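Side-chain contacts in CurF (Lyngbya majuscula, PDB 2Q35), which probably catalyses, through its crotonase-fold ECH2 domain, a decarboxylation step in polyketide chain beta-branching: residues Thr7-Gly10 against Asn11-Gln15; Asn126-Tyr130 against Gly131-Val135; Lys164-Glu168 against Arg169-Phe173; Pro29-Val32 against Glu33-His37; Ser62-Ser65 against Lys66-Ile70. The protein carries 1 engineered substitution. All coordinates share one frame; numbering follows the deposited sequence.

Contact 1: residues Thr7-Gly10 against Asn11-Gln15; sequences TELG and NGVVQ
Thr7 and Gln15 form an antiparallel hydrogen-bonded pair, with Thr7 N reaching Gln15 O at 2.9 Å and Gln15 N reaching Thr7 O at 2.8 Å, both donors lying in the plane of the carbonyl they meet. Nearer the turn, Leu9 N donates to Val13 O at 2.8 Å. Val13 N closes the loop on Gly10 O at 3.1 Å, standing 55° out of that carbonyl's plane. A water lies beside the Thr7-Gln15 pair, 2.8 Å from Thr7 OG1, and donates to Gln15 O.

These bonds join strands 4-10 and 13-18, a beta hairpin at one edge of the six-stranded mixed sheet. A type I' turn runs from Gly10 to Val13, and a classic beta bulge sets Leu9 and Gly10 together against Val13. Gly10 and Gly12 both take positive phi, at angles where a CB would press on the preceding carbonyl.

The apolar contacts gather round Leu9. Its CD1 lies 4.0 Å from Val13 CG1 and also meets CB and OE1 of Gln15, while the extended Gln15 chain, its CG anti to the backbone N (chi1 -177°), crosses the leucine at a slant. Cutting Leu9 back to an alanine would probably open a gap between Val13 CG1 and the Gln15 chain and leave both less firmly packed. Thr7 lies alongside Gln15, OG1 3.7 Å from Gln15 CB. Beyond the hairpin, the Gln15 amide bonds to Thr17 and Gln186, while Leu9 and Val13 also pack on Ile52 of strand 50-54.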
loop_
_atom_site.group_PDB
_atom_site.type_symbol
_atom_site.label_atom_id
_atom_site.label_comp_id
_atom_site.label_asym_id
_atom_site.label_seq_id
_atom_site.Cartn_x
_atom_site.Cartn_y
_atom_site.Cartn_z
ATOM N N THR A 7 0.299 -17.245 29.752
ATOM C CA THR A 7 -0.069 -18.657 29.720
ATOM C C THR A 7 0.471 -19.352 28.469
ATOM O O THR A 7 0.689 -18.712 27.423
ATOM C CB THR A 7 -1.607 -18.848 29.767
ATOM O OG1 THR A 7 -2.216 -18.049 28.737
ATOM C CG2 THR A 7 -2.155 -18.456 31.162
ATOM N N GLU A 8 0.686 -20.667 28.582
ATOM C CA GLU A 8 1.195 -21.500 27.489
ATOM C C GLU A 8 0.061 -22.159 26.739
ATOM O O GLU A 8 -0.823 -22.784 27.357
ATOM C CB GLU A 8 2.138 -22.571 28.027
ATOM C CG GLU A 8 3.493 -21.991 28.475
ATOM C CD GLU A 8 4.386 -23.009 29.162
ATOM O OE1 GLU A 8 3.915 -24.152 29.384
ATOM O OE2 GLU A 8 5.557 -22.657 29.453
ATOM N N LEU A 9 0.107 -22.041 25.416
ATOM C CA LEU A 9 -0.928 -22.625 24.555
ATOM C C LEU A 9 -0.473 -23.886 23.828
ATOM O O LEU A 9 -1.318 -24.561 23.185
ATOM C CB LEU A 9 -1.412 -21.592 23.538
ATOM C CG LEU A 9 -1.937 -20.289 24.138
ATOM C CD1 LEU A 9 -2.466 -19.405 23.037
ATOM C CD2 LEU A 9 -2.957 -20.547 25.238
ATOM N N GLY A 10 0.820 -24.224 23.949
ATOM C CA GLY A 10 1.369 -25.414 23.298
ATOM C C GLY A 10 2.168 -25.089 22.041
ATOM O O GLY A 10 1.870 -24.104 21.362
ATOM N N ASN A 11 3.143 -25.956 21.734
ATOM C CA ASN A 11 3.966 -25.845 20.525
ATOM C C ASN A 11 4.718 -24.531 20.438
ATOM O O ASN A 11 5.076 -24.090 19.342
ATOM C CB ASN A 11 3.091 -26.032 19.292
ATOM C CG ASN A 11 2.276 -27.307 19.377
ATOM O OD1 ASN A 11 2.823 -28.362 19.709
ATOM N ND2 ASN A 11 0.969 -27.216 19.094
ATOM N N GLY A 12 4.970 -23.926 21.598
ATOM C CA GLY A 12 5.737 -22.674 21.634
ATOM C C GLY A 12 4.905 -21.408 21.482
ATOM O O GLY A 12 5.436 -20.307 21.444
ATOM N N VAL A 13 3.579 -21.544 21.385
ATOM C CA VAL A 13 2.705 -20.361 21.325
ATOM C C VAL A 13 2.318 -19.986 22.756
ATOM O O VAL A 13 1.906 -20.856 23.567
ATOM C CB VAL A 13 1.414 -20.643 20.482
ATOM C CG1 VAL A 13 0.546 -19.417 20.386
ATOM C CG2 VAL A 13 1.793 -21.074 19.082
ATOM N N VAL A 14 2.433 -18.706 23.079
ATOM C CA VAL A 14 2.052 -18.230 24.425
ATOM C C VAL A 14 1.108 -17.048 24.342
ATOM O O VAL A 14 1.038 -16.382 23.321
ATOM C CB VAL A 14 3.281 -17.911 25.330
ATOM C CG1 VAL A 14 4.191 -19.109 25.394
ATOM C CG2 VAL A 14 3.996 -16.687 24.820
ATOM N N GLN A 15 0.350 -16.827 25.405
ATOM C CA GLN A 15 -0.594 -15.738 25.428
ATOM C C GLN A 15 -0.282 -14.808 26.587
ATOM O O GLN A 15 -0.119 -15.257 27.723
ATOM C CB GLN A 15 -2.030 -16.312 25.531
ATOM C CG GLN A 15 -3.134 -15.242 25.486
ATOM C CD GLN A 15 -4.529 -15.865 25.576
ATOM O OE1 GLN A 15 -4.790 -16.859 24.912
ATOM N NE2 GLN A 15 -5.398 -15.310 26.429
HETATM O O HOH W 1 -2.551 -15.386 29.607
#

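Contact 2: residues Asn126-Tyr130 against Gly131-Val135; sequences NFMKY and GFTPV
Phe127 and Pro134 meet where the short, weakly bonded helix 127-130 ends at Gly131, whose positive phi turns the chain back over the helix within this crotonase-family domain. Phe127 holds CG beside its backbone N and anti to the carbonyl carbon (chi1 -44°), a torsion that presents one ring face to the returning chain. Pro134 CA lies over that face, 3.9 Å from the ring centroid in a CH-pi contact, and Pro134 CB lies over the same face, nearest Phe127 CD2. Val135 CG2 touches the same ring at CE1, and Phe132 CE1 comes to its edge.

Phe132 points its CB away from the helix, yet chi1 of 54° sets CG between the backbone N and the carbonyl carbon and swings the ring back. The carbonyl O of Phe127 then stands above the middle of the Phe132 ring, 3.9 Å from its plane, while also accepting from Gly131 N and weakly from Phe132 N. The Tyr130 and Phe132 rings run side by side with planes 17° apart, but they are slid so far that they barely overlap; the closest touch is Tyr130 CB to Phe132 CE2 at 3.4 Å.

Phe132 meets Phe230 edge-to-face and the His226 ring nearly perpendicular, and Leu203 of a second subunit packs on Met128 and Pro134. The Met128 chain, bent at chi2 and chi3, brings SD to 3.2 Å from Phe132 O.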
loop_
_atom_site.group_PDB
_atom_site.type_symbol
_atom_site.label_atom_id
_atom_site.label_comp_id
_atom_site.label_asym_id
_atom_site.label_seq_id
_atom_site.Cartn_x
_atom_site.Cartn_y
_atom_site.Cartn_z
ATOM N N ASN A 126 -7.329 8.769 18.726
ATOM C CA ASN A 126 -8.201 9.842 19.233
ATOM C C ASN A 126 -7.485 11.146 19.615
ATOM O O ASN A 126 -8.101 12.081 20.106
ATOM C CB ASN A 126 -9.058 9.347 20.404
ATOM C CG ASN A 126 -8.236 8.744 21.498
ATOM O OD1 ASN A 126 -7.001 8.850 21.495
ATOM N ND2 ASN A 126 -8.902 8.103 22.466
ATOM N N PHE A 127 -6.181 11.217 19.357
ATOM C CA PHE A 127 -5.438 12.418 19.687
ATOM C C PHE A 127 -6.136 13.688 19.205
ATOM O O PHE A 127 -6.360 14.617 19.980
ATOM C CB PHE A 127 -4.029 12.316 19.101
ATOM C CG PHE A 127 -3.384 10.970 19.307
ATOM C CD1 PHE A 127 -2.798 10.642 20.537
ATOM C CD2 PHE A 127 -3.352 10.033 18.277
ATOM C CE1 PHE A 127 -2.176 9.399 20.732
ATOM C CE2 PHE A 127 -2.742 8.796 18.468
ATOM C CZ PHE A 127 -2.153 8.482 19.713
ATOM N N MET A 128 -6.512 13.725 17.930
ATOM C CA MET A 128 -7.084 14.950 17.369
ATOM C C MET A 128 -8.505 15.242 17.857
ATOM O O MET A 128 -8.994 16.373 17.721
ATOM C CB MET A 128 -7.008 14.949 15.840
ATOM C CG MET A 128 -5.560 15.074 15.299
ATOM S SD MET A 128 -4.932 16.758 15.445
ATOM C CE MET A 128 -5.638 17.506 13.983
ATOM N N LYS A 129 -9.154 14.221 18.405
ATOM C CA LYS A 129 -10.450 14.437 19.068
ATOM C C LYS A 129 -10.274 15.372 20.253
ATOM O O LYS A 129 -11.089 16.275 20.468
ATOM C CB LYS A 129 -11.064 13.124 19.519
ATOM C CG LYS A 129 -12.396 13.298 20.297
ATOM C CD LYS A 129 -13.327 12.100 20.165
ATOM C CE LYS A 129 -14.334 12.259 19.009
ATOM N NZ LYS A 129 -15.175 11.021 18.720
ATOM N N TYR A 130 -9.201 15.170 21.016
ATOM C CA TYR A 130 -8.846 16.089 22.100
ATOM C C TYR A 130 -8.272 17.397 21.586
ATOM O O TYR A 130 -8.210 18.365 22.328
ATOM C CB TYR A 130 -7.798 15.477 23.019
ATOM C CG TYR A 130 -8.198 14.176 23.662
ATOM C CD1 TYR A 130 -9.306 14.107 24.502
ATOM C CD2 TYR A 130 -7.457 13.019 23.437
ATOM C CE1 TYR A 130 -9.667 12.917 25.105
ATOM C CE2 TYR A 130 -7.805 11.809 24.042
ATOM C CZ TYR A 130 -8.916 11.771 24.869
ATOM O OH TYR A 130 -9.259 10.571 25.473
ATOM N N GLY A 131 -7.804 17.398 20.339
ATOM C CA GLY A 131 -7.395 18.635 19.678
ATOM C C GLY A 131 -5.906 18.759 19.449
ATOM O O GLY A 131 -5.450 19.829 19.033
ATOM N N PHE A 132 -5.152 17.684 19.714
ATOM C CA PHE A 132 -3.681 17.744 19.568
ATOM C C PHE A 132 -3.174 16.611 18.680
ATOM O O PHE A 132 -3.924 15.693 18.320
ATOM C CB PHE A 132 -2.962 17.768 20.928
ATOM C CG PHE A 132 -3.339 16.639 21.842
ATOM C CD1 PHE A 132 -2.864 15.359 21.617
ATOM C CD2 PHE A 132 -4.178 16.859 22.931
ATOM C CE1 PHE A 132 -3.217 14.304 22.459
ATOM C CE2 PHE A 132 -4.537 15.800 23.775
ATOM C CZ PHE A 132 -4.056 14.542 23.543
ATOM N N THR A 133 -1.918 16.718 18.263
ATOM C CA THR A 133 -1.357 15.785 17.269
ATOM C C THR A 133 -0.827 14.507 17.931
ATOM O O THR A 133 -0.615 14.481 19.149
ATOM C CB THR A 133 -0.237 16.465 16.462
ATOM O OG1 THR A 133 0.740 16.969 17.380
ATOM C CG2 THR A 133 -0.794 17.654 15.662
ATOM N N PRO A 134 -0.667 13.421 17.151
ATOM C CA PRO A 134 -0.294 12.105 17.722
ATOM C C PRO A 134 1.099 12.009 18.346
ATOM O O PRO A 134 1.946 12.893 18.162
ATOM C CB PRO A 134 -0.370 11.150 16.512
ATOM C CG PRO A 134 -1.258 11.859 15.533
ATOM C CD PRO A 134 -0.975 13.332 15.704
ATOM N N VAL A 135 1.292 10.940 19.114
ATOM C CA VAL A 135 2.595 10.483 19.588
ATOM C C VAL A 135 2.730 8.994 19.297
ATOM O O VAL A 135 1.743 8.303 18.993
ATOM C CB VAL A 135 2.799 10.734 21.118
ATOM C CG1 VAL A 135 2.841 12.206 21.387
ATOM C CG2 VAL A 135 1.666 10.094 21.922
#

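Contact 3: residues Lys164-Glu168 against Arg169-Phe173; sequences KELAE and RGIPF
Ile171 N donates to Leu166 O at 3.1 Å and Gly170 N to Ala167 O at 2.9 Å, two bonds that turn the chain back over the last turn of helix 163-168. Their acceptors are used differently: Ile171 N is tilted 31° from the Leu166 carbonyl plane, whereas Gly170 N stands well above that of Ala167. Arg169 N is held only weakly, by the carbonyl oxygens of Glu165 and Leu166.

The side chains meet at Leu166 and Ile171. With CG1 anti to the backbone N (chi1 -166°), Ile171 sends CD1 back against the helix, 3.9 Å from Leu166 CB and equally near Leu166 CD1. The other branch, CG2, lies over the backbone of the turn, 3.3 Å from Leu166 O.

This is a Schellman motif. Gly170 takes positive phi, at angles where a CB would be jammed against the carbonyl O of Arg169, and the apolar contact of Leu166 with Ile171, which accompanies this motif, brackets the turn. Pro172 follows at the centre of an inverse gamma turn, leading the chain toward strand 175-176.

A water donates to both Ala167 O and Ile171 O, linking the helix end to the departing chain. Arg169 starts against the helix, its CB 3.2 Å from Leu166 O, and its guanidinium then leads off to a salt bridge with Glu153. Leu150 of helix 148-157 and Phe117 of strand 114-118 pack on both Leu166 and Ile171.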
loop_
_atom_site.group_PDB
_atom_site.type_symbol
_atom_site.label_atom_id
_atom_site.label_comp_id
_atom_site.label_asym_id
_atom_site.label_seq_id
_atom_site.Cartn_x
_atom_site.Cartn_y
_atom_site.Cartn_z
ATOM N N LYS A 164 -16.292 -3.434 12.055
ATOM C CA LYS A 164 -17.081 -3.662 10.852
ATOM C C LYS A 164 -16.904 -2.546 9.829
ATOM O O LYS A 164 -16.796 -2.805 8.623
ATOM C CB LYS A 164 -18.549 -3.806 11.226
ATOM C CG LYS A 164 -19.423 -4.223 10.069
ATOM C CD LYS A 164 -20.856 -4.360 10.520
ATOM C CE LYS A 164 -21.702 -4.996 9.426
ATOM N NZ LYS A 164 -23.152 -4.731 9.650
ATOM N N GLU A 165 -16.867 -1.307 10.310
ATOM C CA GLU A 165 -16.716 -0.155 9.423
ATOM C C GLU A 165 -15.334 -0.188 8.767
ATOM O O GLU A 165 -15.189 0.129 7.590
ATOM C CB GLU A 165 -16.933 1.153 10.197
ATOM C CG GLU A 165 -18.346 1.302 10.782
ATOM C CD GLU A 165 -18.521 2.594 11.586
ATOM O OE1 GLU A 165 -17.880 2.751 12.648
ATOM O OE2 GLU A 165 -19.321 3.451 11.157
ATOM N N LEU A 166 -14.325 -0.597 9.532
ATOM C CA LEU A 166 -12.953 -0.673 9.011
ATOM C C LEU A 166 -12.840 -1.766 7.940
ATOM O O LEU A 166 -12.196 -1.565 6.915
ATOM C CB LEU A 166 -11.948 -0.917 10.133
ATOM C CG LEU A 166 -11.861 0.161 11.224
ATOM C CD1 LEU A 166 -10.931 -0.332 12.305
ATOM C CD2 LEU A 166 -11.390 1.481 10.618
ATOM N N ALA A 167 -13.488 -2.905 8.179
ATOM C CA ALA A 167 -13.529 -4.010 7.220
ATOM C C ALA A 167 -14.202 -3.579 5.922
ATOM O O ALA A 167 -13.719 -3.892 4.826
ATOM C CB ALA A 167 -14.292 -5.202 7.819
ATOM N N GLU A 168 -15.322 -2.868 6.051
ATOM C CA GLU A 168 -16.051 -2.389 4.883
ATOM C C GLU A 168 -15.216 -1.414 4.075
ATOM O O GLU A 168 -15.362 -1.321 2.861
ATOM C CB GLU A 168 -17.396 -1.801 5.295
ATOM C CG GLU A 168 -18.282 -2.818 6.011
ATOM C CD GLU A 168 -19.729 -2.384 6.117
ATOM O OE1 GLU A 168 -20.045 -1.239 5.718
ATOM O OE2 GLU A 168 -20.551 -3.193 6.604
ATOM N N ARG A 169 -14.295 -0.751 4.769
ATOM C CA ARG A 169 -13.370 0.223 4.227
ATOM C C ARG A 169 -12.133 -0.437 3.607
ATOM O O ARG A 169 -11.302 0.232 2.997
ATOM C CB ARG A 169 -12.920 1.095 5.389
ATOM C CG ARG A 169 -12.637 2.491 5.063
ATOM C CD ARG A 169 -13.918 3.287 4.870
ATOM N NE ARG A 169 -13.514 4.587 4.376
ATOM C CZ ARG A 169 -13.520 5.710 5.083
ATOM N NH1 ARG A 169 -13.989 5.740 6.328
ATOM N NH2 ARG A 169 -13.089 6.819 4.505
ATOM N N GLY A 170 -12.009 -1.748 3.762
ATOM C CA GLY A 170 -10.913 -2.488 3.140
ATOM C C GLY A 170 -9.639 -2.528 3.961
ATOM O O GLY A 170 -8.552 -2.695 3.417
ATOM N N ILE A 171 -9.761 -2.398 5.276
ATOM C CA ILE A 171 -8.580 -2.514 6.151
ATOM C C ILE A 171 -7.839 -3.835 5.835
ATOM O O ILE A 171 -8.464 -4.872 5.613
ATOM C CB ILE A 171 -8.992 -2.383 7.637
ATOM C CG1 ILE A 171 -7.774 -2.144 8.539
ATOM C CG2 ILE A 171 -9.807 -3.590 8.101
ATOM C CD1 ILE A 171 -8.152 -1.903 10.007
ATOM N N PRO A 172 -6.506 -3.796 5.746
ATOM C CA PRO A 172 -5.784 -5.025 5.415
ATOM C C PRO A 172 -5.454 -5.904 6.616
ATOM O O PRO A 172 -4.309 -6.348 6.743
ATOM C CB PRO A 172 -4.497 -4.510 4.775
ATOM C CG PRO A 172 -4.298 -3.131 5.334
ATOM C CD PRO A 172 -5.611 -2.627 5.872
ATOM N N PHE A 173 -6.410 -6.111 7.511
ATOM C CA PHE A 173 -6.246 -7.066 8.612
ATOM C C PHE A 173 -7.544 -7.828 8.752
ATOM O O PHE A 173 -8.583 -7.320 8.334
ATOM C CB PHE A 173 -5.978 -6.355 9.935
ATOM C CG PHE A 173 -4.588 -5.792 10.057
ATOM C CD1 PHE A 173 -3.508 -6.639 10.226
ATOM C CD2 PHE A 173 -4.377 -4.428 10.026
ATOM C CE1 PHE A 173 -2.220 -6.142 10.364
ATOM C CE2 PHE A 173 -3.088 -3.911 10.166
ATOM C CZ PHE A 173 -2.015 -4.775 10.344
HETATM O O HOH W 2 -11.116 -5.416 4.899
#

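Contact 4: residues Pro29-Val32 against Glu33-His37; sequences PSIV and EGLRH
Leu35 lies one helical turn after Ile31, and the two side chains run alongside each other, pointing the same way. From its start the leucine rides on the preceding turn: CB is 3.4 Å from Ile31 O, and CG, placed beside the backbone N (chi1 -74°), is 3.3 Å from the same oxygen. At the tip CD1 meets Ile31 CG2 at 3.8 Å, while Met18 of strand 13-18 touches both residues. Ile31 O is also the acceptor for Leu35 N at 2.8 Å. The amides of Glu33, Gly34 and Arg36 likewise donate to the carbonyls four residues earlier.

On the solvent-exposed side, Arg36 grips Glu33 side-on with two nitrogens. NE reaches Glu33 OE1 at 3.2 Å, and NH2 forms the shorter arm to Glu33 OE2 at 2.7 Å. Both bonds are nearly straight and lie in the guanidinium plane, but they meet the carboxylate from above its own plane, by 45° and 48°.

The apolar pair on one side and the salt bridge on the other make an amphipathic first part of helix 29-44, the helix of the beta-alpha-beta unit that joins strands 13-18 and 50-54.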
loop_
_atom_site.group_PDB
_atom_site.type_symbol
_atom_site.label_atom_id
_atom_site.label_comp_id
_atom_site.label_asym_id
_atom_site.label_seq_id
_atom_site.Cartn_x
_atom_site.Cartn_y
_atom_site.Cartn_z
ATOM N N PRO A 29 0.300 2.155 35.696
ATOM C CA PRO A 29 1.598 1.605 36.124
ATOM C C PRO A 29 1.635 0.077 36.201
ATOM O O PRO A 29 2.641 -0.530 35.827
ATOM C CB PRO A 29 1.792 2.221 37.514
ATOM C CG PRO A 29 1.047 3.516 37.436
ATOM C CD PRO A 29 -0.181 3.209 36.621
ATOM N N SER A 30 0.550 -0.553 36.646
ATOM C CA SER A 30 0.548 -2.011 36.736
ATOM C C SER A 30 0.515 -2.698 35.367
ATOM O O SER A 30 1.096 -3.775 35.195
ATOM C CB SER A 30 -0.585 -2.511 37.630
ATOM O OG SER A 30 -1.856 -2.221 37.075
ATOM N N ILE A 31 -0.157 -2.090 34.391
ATOM C CA ILE A 31 -0.134 -2.649 33.025
ATOM C C ILE A 31 1.268 -2.549 32.429
ATOM O O ILE A 31 1.778 -3.503 31.820
ATOM C CB ILE A 31 -1.186 -1.973 32.098
ATOM C CG1 ILE A 31 -2.595 -2.505 32.388
ATOM C CG2 ILE A 31 -0.793 -2.118 30.605
ATOM C CD1 ILE A 31 -2.887 -3.918 31.862
ATOM N N VAL A 32 1.904 -1.391 32.592
ATOM C CA VAL A 32 3.233 -1.174 32.024
ATOM C C VAL A 32 4.209 -2.171 32.649
ATOM O O VAL A 32 4.946 -2.872 31.935
ATOM C CB VAL A 32 3.675 0.301 32.234
ATOM C CG1 VAL A 32 5.139 0.495 31.866
ATOM C CG2 VAL A 32 2.778 1.226 31.412
ATOM N N GLU A 33 4.168 -2.286 33.975
ATOM C CA GLU A 33 5.087 -3.179 34.683
ATOM C C GLU A 33 4.791 -4.645 34.369
ATOM O O GLU A 33 5.707 -5.453 34.218
ATOM C CB GLU A 33 5.047 -2.928 36.190
ATOM C CG GLU A 33 5.894 -3.909 37.014
ATOM C CD GLU A 33 7.419 -3.832 36.766
ATOM O OE1 GLU A 33 7.919 -2.906 36.080
ATOM O OE2 GLU A 33 8.122 -4.719 37.296
ATOM N N GLY A 34 3.516 -4.991 34.235
ATOM C CA GLY A 34 3.173 -6.376 33.961
ATOM C C GLY A 34 3.523 -6.780 32.530
ATOM O O GLY A 34 3.933 -7.920 32.275
ATOM N N LEU A 35 3.369 -5.851 31.588
ATOM C CA LEU A 35 3.857 -6.101 30.227
ATOM C C LEU A 35 5.382 -6.280 30.201
ATOM O O LEU A 35 5.872 -7.229 29.569
ATOM C CB LEU A 35 3.426 -4.979 29.267
ATOM C CG LEU A 35 1.970 -4.954 28.850
ATOM C CD1 LEU A 35 1.713 -3.634 28.131
ATOM C CD2 LEU A 35 1.628 -6.189 27.924
ATOM N N ARG A 36 6.115 -5.405 30.901
ATOM C CA ARG A 36 7.565 -5.567 30.983
ATOM C C ARG A 36 7.932 -6.957 31.535
ATOM O O ARG A 36 8.731 -7.688 30.938
ATOM C CB ARG A 36 8.215 -4.444 31.807
ATOM C CG ARG A 36 9.739 -4.526 31.753
ATOM C CD ARG A 36 10.468 -4.027 33.036
ATOM N NE ARG A 36 9.956 -4.655 34.261
ATOM C CZ ARG A 36 10.220 -5.902 34.662
ATOM N NH1 ARG A 36 11.016 -6.720 33.957
ATOM N NH2 ARG A 36 9.660 -6.338 35.782
ATOM N N HIS A 37 7.310 -7.324 32.650
ATOM C CA HIS A 37 7.575 -8.613 33.255
ATOM C C HIS A 37 7.260 -9.776 32.332
ATOM O O HIS A 37 8.067 -10.679 32.137
ATOM C CB HIS A 37 6.811 -8.778 34.564
ATOM C CG HIS A 37 7.017 -10.121 35.184
ATOM N ND1 HIS A 37 8.220 -10.516 35.744
ATOM C CD2 HIS A 37 6.195 -11.193 35.264
ATOM C CE1 HIS A 37 8.109 -11.758 36.183
ATOM N NE2 HIS A 37 6.892 -12.193 35.902
#

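Contact 5: residues Ser62-Ser65 against Lys66-Ile70; sequences SGAS and KEFLI. Engineered in segment 66-70: Phe68 (natural residue Tyr).
Ser65 OG sits between its own backbone N and carbonyl carbon (chi1 73°), the torsion that turns the hydroxyl toward Phe68 N, three residues on, while Phe68 sends CG anti to its backbone N (chi1 173°) and brings its ring beside Ala64. The hydroxyl accepts from Phe68 N at 2.9 Å, with an angle of 151° at the hydrogen, the capping bond of Ser65, which stands at the N-cap of helix 66-73. Its carbonyl works in the same turn: Leu69 N donates to Ser65 O at 3.0 Å, as the first regular bond of the helix. One serine thus supplies acceptors to two successive amides of the first turn.

Phe68 is an engineered residue, tyrosine in the natural sequence. Its CB is pressed close to the cap, 3.2 Å from Ser65 OG, and its ring atom CD2 meets Ala64 CB at 3.8 Å. Glu67 CB also comes near the cap, 3.8 Å from Ser65 OG. Leu69 CG lies against the carbonyl of Ser65, 3.5 Å from its O. Replacing Ser65 with an alanine would probably leave Phe68 N without its capping acceptor and the start of the helix less firmly fixed.

A glycerol, probably from the crystallisation liquor, has its nearest atom about 3 Å from the Phe68 side chain, and Val77 and Leu80 also touch that side chain. Lys66 reaches away to the backbone O of Glu242, close to the C-terminus. On the buried side, Leu69 packs against Tyr130 of helix 127-130 and Ile239 of helix 235-240.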
loop_
_atom_site.group_PDB
_atom_site.type_symbol
_atom_site.label_atom_id
_atom_site.label_comp_id
_atom_site.label_asym_id
_atom_site.label_seq_id
_atom_site.Cartn_x
_atom_site.Cartn_y
_atom_site.Cartn_z
ATOM N N SER A 62 -6.885 0.823 26.402
ATOM C CA SER A 62 -7.471 2.171 26.417
ATOM C C SER A 62 -6.399 3.264 26.310
ATOM O O SER A 62 -6.724 4.449 26.268
ATOM C CB SER A 62 -8.339 2.383 27.676
ATOM O OG SER A 62 -9.442 1.481 27.673
ATOM N N GLY A 63 -5.131 2.865 26.218
ATOM C CA GLY A 63 -4.064 3.869 26.112
ATOM C C GLY A 63 -4.001 4.799 27.311
ATOM O O GLY A 63 -4.319 4.398 28.445
ATOM N N ALA A 64 -3.559 6.034 27.076
ATOM C CA ALA A 64 -3.399 6.983 28.174
ATOM C C ALA A 64 -4.763 7.465 28.666
ATOM O O ALA A 64 -5.635 7.819 27.866
ATOM C CB ALA A 64 -2.515 8.162 27.749
ATOM N N SER A 65 -4.940 7.511 29.986
ATOM C CA SER A 65 -6.226 7.934 30.560
ATOM C C SER A 65 -6.467 9.442 30.448
ATOM O O SER A 65 -5.514 10.224 30.410
ATOM C CB SER A 65 -6.305 7.535 32.027
ATOM O OG SER A 65 -5.472 8.366 32.815
ATOM N N LYS A 66 -7.738 9.847 30.435
ATOM C CA LYS A 66 -8.082 11.264 30.453
ATOM C C LYS A 66 -7.549 11.953 31.723
ATOM O O LYS A 66 -7.110 13.110 31.675
ATOM C CB LYS A 66 -9.598 11.472 30.274
ATOM C CG LYS A 66 -10.072 11.302 28.818
ATOM C CD LYS A 66 -11.586 11.120 28.698
ATOM C CE LYS A 66 -11.938 9.638 28.615
ATOM N NZ LYS A 66 -13.371 9.388 28.313
ATOM N N GLU A 67 -7.552 11.231 32.849
ATOM C CA GLU A 67 -7.000 11.770 34.107
ATOM C C GLU A 67 -5.511 12.094 33.916
ATOM O O GLU A 67 -5.034 13.145 34.365
ATOM C CB GLU A 67 -7.167 10.779 35.269
ATOM C CG GLU A 67 -8.595 10.280 35.524
ATOM C CD GLU A 67 -9.463 11.221 36.359
ATOM O OE1 GLU A 67 -8.961 12.228 36.918
ATOM O OE2 GLU A 67 -10.674 10.932 36.459
ATOM N N PHE A 68 -4.812 11.198 33.219
ATOM C CA PHE A 68 -3.388 11.343 32.894
ATOM C C PHE A 68 -3.172 12.565 32.018
ATOM O O PHE A 68 -2.271 13.360 32.274
ATOM C CB PHE A 68 -2.845 10.070 32.204
ATOM C CG PHE A 68 -1.425 10.205 31.687
ATOM C CD1 PHE A 68 -0.334 9.901 32.510
ATOM C CD2 PHE A 68 -1.180 10.635 30.380
ATOM C CE1 PHE A 68 0.980 10.017 32.037
ATOM C CE2 PHE A 68 0.139 10.766 29.904
ATOM C CZ PHE A 68 1.213 10.460 30.736
ATOM N N LEU A 69 -4.008 12.712 30.989
ATOM C CA LEU A 69 -3.909 13.863 30.079
ATOM C C LEU A 69 -4.125 15.192 30.788
ATOM O O LEU A 69 -3.424 16.172 30.493
ATOM C CB LEU A 69 -4.875 13.728 28.895
ATOM C CG LEU A 69 -4.623 12.549 27.955
ATOM C CD1 LEU A 69 -5.660 12.564 26.863
ATOM C CD2 LEU A 69 -3.216 12.624 27.357
ATOM N N ILE A 70 -5.077 15.227 31.727
ATOM C CA ILE A 70 -5.300 16.424 32.536
ATOM C C ILE A 70 -4.054 16.740 33.377
ATOM O O ILE A 70 -3.643 17.897 33.464
ATOM C CB ILE A 70 -6.581 16.316 33.410
ATOM C CG1 ILE A 70 -7.842 16.263 32.532
ATOM C CG2 ILE A 70 -6.667 17.478 34.422
ATOM C CD1 ILE A 70 -8.177 17.588 31.784
#

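How the contacts relate
Contact 2 is buried and rich in aromatic rings; it and contact 3 both meet other subunits. Contact 5 lies at the surface, and contacts 1, 3 and 4 are partly buried. Contacts 2 and 5 touch directly, Tyr130 OH lying 3.5 Å from Lys66 CG and Tyr130 CE2 3.6 Å from Leu69 CD1, which joins helix 127-130 to helix 66-73. Contacts 1 and 4 do not touch, their nearest atoms about 9 Å apart, but follow one another through strand 13-18 into helix 29-44. Contacts 2 and 3 end helices 127-130 and 163-168 at glycines, whereas contact 5 begins helix 66-73 with a serine hydroxyl. Only contact 4 contains a salt bridge within its segments.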